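Local atomic coordinates of adenylation domain (Streptomyces sp., PDB entry 5N9X), a protein that is an adenylation domain of the ANL clan, with an AMP-binding enzyme region and a C-terminal domain, and here holds adenosine-5'-triphosphate and threonine. Residues F195-D201 with R279-F283. Numbering follows the deposited sequence.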
loop_
_atom_site.group_PDB
_atom_site.type_symbol
_atom_site.label_atom_id
_atom_site.label_comp_id
_atom_site.label_asym_id
_atom_site.label_seq_id
_atom_site.Cartn_x
_atom_site.Cartn_y
_atom_site.Cartn_z
ATOM N N PHE A 195 3.980 -1.312 18.375
ATOM C CA PHE A 195 4.797 -2.386 17.844
ATOM C C PHE A 195 6.012 -2.468 18.759
ATOM O O PHE A 195 6.380 -1.464 19.378
ATOM C CB PHE A 195 5.246 -2.093 16.400
ATOM C CG PHE A 195 4.187 -2.308 15.327
ATOM C CD1 PHE A 195 3.932 -3.571 14.812
ATOM C CD2 PHE A 195 3.500 -1.225 14.780
ATOM C CE1 PHE A 195 2.988 -3.756 13.798
ATOM C CE2 PHE A 195 2.553 -1.408 13.757
ATOM C CZ PHE A 195 2.298 -2.673 13.276
ATOM N N SER A 196 6.661 -3.625 18.813
ATOM C CA SER A 196 7.972 -3.732 19.466
ATOM C C SER A 196 9.085 -4.082 18.466
ATOM O O SER A 196 9.404 -5.259 18.264
ATOM C CB SER A 196 7.903 -4.775 20.582
ATOM O OG SER A 196 9.156 -4.943 21.212
ATOM N N PHE A 197 9.657 -3.061 17.833
ATOM C CA PHE A 197 10.729 -3.246 16.849
ATOM C C PHE A 197 12.138 -3.105 17.427
ATOM O O PHE A 197 12.383 -2.277 18.297
ATOM C CB PHE A 197 10.567 -2.242 15.693
ATOM C CG PHE A 197 9.273 -2.387 14.950
ATOM C CD1 PHE A 197 8.840 -3.647 14.537
ATOM C CD2 PHE A 197 8.504 -1.278 14.629
ATOM C CE1 PHE A 197 7.648 -3.801 13.848
ATOM C CE2 PHE A 197 7.315 -1.423 13.925
ATOM C CZ PHE A 197 6.883 -2.683 13.539
ATOM N N SER A 198 13.082 -3.882 16.902
ATOM C CA SER A 198 14.475 -3.719 17.303
ATOM C C SER A 198 15.425 -3.925 16.130
ATOM O O SER A 198 15.027 -4.426 15.069
ATOM C CB SER A 198 14.835 -4.691 18.432
ATOM O OG SER A 198 15.336 -5.894 17.915
ATOM N N ALA A 199 16.684 -3.547 16.345
ATOM C CA ALA A 199 17.752 -3.790 15.390
ATOM C C ALA A 199 17.866 -5.263 14.940
ATOM O O ALA A 199 18.414 -5.539 13.880
ATOM C CB ALA A 199 19.063 -3.328 15.978
ATOM N N ASP A 200 17.351 -6.201 15.732
ATOM C CA ASP A 200 17.489 -7.613 15.391
ATOM C C ASP A 200 16.492 -8.096 14.326
ATOM O O ASP A 200 16.643 -9.192 13.768
ATOM C CB ASP A 200 17.345 -8.459 16.656
ATOM C CG ASP A 200 18.482 -8.233 17.629
ATOM O OD1 ASP A 200 19.642 -8.150 17.191
ATOM O OD2 ASP A 200 18.212 -8.123 18.836
ATOM N N ASP A 201 15.476 -7.284 14.041
ATOM C CA ASP A 201 14.441 -7.691 13.095
ATOM C C ASP A 201 14.944 -7.845 11.642
ATOM O O ASP A 201 15.981 -7.301 11.250
ATOM C CB ASP A 201 13.252 -6.698 13.157
ATOM C CG ASP A 201 12.358 -6.935 14.375
ATOM O OD1 ASP A 201 11.930 -8.089 14.564
ATOM O OD2 ASP A 201 12.100 -5.982 15.147
ATOM N N ARG A 279 7.573 -12.552 13.901
ATOM C CA ARG A 279 7.048 -11.857 15.076
ATOM C C ARG A 279 5.783 -11.101 14.731
ATOM O O ARG A 279 4.854 -11.068 15.520
ATOM C CB ARG A 279 8.087 -10.890 15.680
ATOM C CG ARG A 279 9.408 -11.512 16.055
ATOM C CD ARG A 279 10.437 -10.440 16.396
ATOM N NE ARG A 279 10.098 -9.742 17.630
ATOM C CZ ARG A 279 9.827 -8.437 17.721
ATOM N NH1 ARG A 279 9.835 -7.663 16.631
ATOM N NH2 ARG A 279 9.524 -7.904 18.904
ATOM N N TYR A 280 5.748 -10.497 13.547
ATOM C CA TYR A 280 4.571 -9.733 13.121
ATOM C C TYR A 280 4.180 -10.011 11.688
ATOM O O TYR A 280 5.019 -10.037 10.798
ATOM C CB TYR A 280 4.805 -8.224 13.243
ATOM C CG TYR A 280 4.953 -7.661 14.629
ATOM C CD1 TYR A 280 3.836 -7.387 15.409
ATOM C CD2 TYR A 280 6.208 -7.346 15.133
ATOM C CE1 TYR A 280 3.964 -6.837 16.687
ATOM C CE2 TYR A 280 6.364 -6.794 16.387
ATOM C CZ TYR A 280 5.240 -6.541 17.172
ATOM O OH TYR A 280 5.399 -5.989 18.431
ATOM N N VAL A 281 2.897 -10.193 11.457
ATOM C CA VAL A 281 2.381 -10.066 10.109
ATOM C C VAL A 281 1.421 -8.883 10.116
ATOM O O VAL A 281 0.491 -8.856 10.883
ATOM C CB VAL A 281 1.691 -11.331 9.618
ATOM C CG1 VAL A 281 1.571 -11.307 8.101
ATOM C CG2 VAL A 281 2.485 -12.546 10.050
ATOM N N VAL A 282 1.685 -7.901 9.269
ATOM C CA VAL A 282 0.901 -6.683 9.225
ATOM C C VAL A 282 0.136 -6.702 7.939
ATOM O O VAL A 282 0.720 -6.941 6.897
ATOM C CB VAL A 282 1.792 -5.403 9.310
ATOM C CG1 VAL A 282 1.005 -4.161 8.941
ATOM C CG2 VAL A 282 2.387 -5.251 10.685
ATOM N N PHE A 283 -1.169 -6.470 8.013
ATOM C CA PHE A 283 -2.008 -6.423 6.828
ATOM C C PHE A 283 -2.309 -4.987 6.494
ATOM O O PHE A 283 -2.538 -4.173 7.401
ATOM C CB PHE A 283 -3.328 -7.175 7.049
ATOM C CG PHE A 283 -3.149 -8.601 7.468
ATOM C CD1 PHE A 283 -2.893 -8.920 8.798
ATOM C CD2 PHE A 283 -3.238 -9.625 6.541
ATOM C CE1 PHE A 283 -2.734 -10.241 9.201
ATOM C CE2 PHE A 283 -3.087 -10.961 6.941
ATOM C CZ PHE A 283 -2.835 -11.268 8.268
#
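The loop leading from helix 181-191 to strand 202-205 packs against the start of strand 280-284 through an aromatic cluster of Phe195, Phe197 and Tyr280, flanked by an arginine grip on the loop backbone. Phe195 turns its edge to one face of Tyr280, the centroids 5.2 Å apart and the planes at 70°; Phe197 makes a more offset edge-to-face pair on that same face. Tyr280 OH accepts from Ser196 N at 2.7 Å (N-H...O 155°). On the same residue, Ser196 O takes bonds from both Arg279 NH1 (2.9 Å) and Arg279 NH2 (2.7 Å); it lies 6° from the guanidinium plane, and a single oxygen serves both nitrogens. A bend at chi3 turns the guanidinium back toward the loop. Strand 280-284 runs parallel to its neighbours 253-256 and 306-310 in a mixed sheet of the AMP-binding enzyme region. Arg279 NH1 also forms a 3.0 Å salt bridge to Asp201 OD1 on its syn side, the oxygen well off the guanidinium plane and the bond bent; OD1 is also hydrogen-bonded to Thr252 OG1, the stronger partner. Asp201 OD2 accepts from Ser198 N, bracing the type I turn Ser198-Asp201. Val282 CG2 meets Phe195 CE1 at 3.5 Å; the Val282 side chain is about 7 Å from the bound threonine.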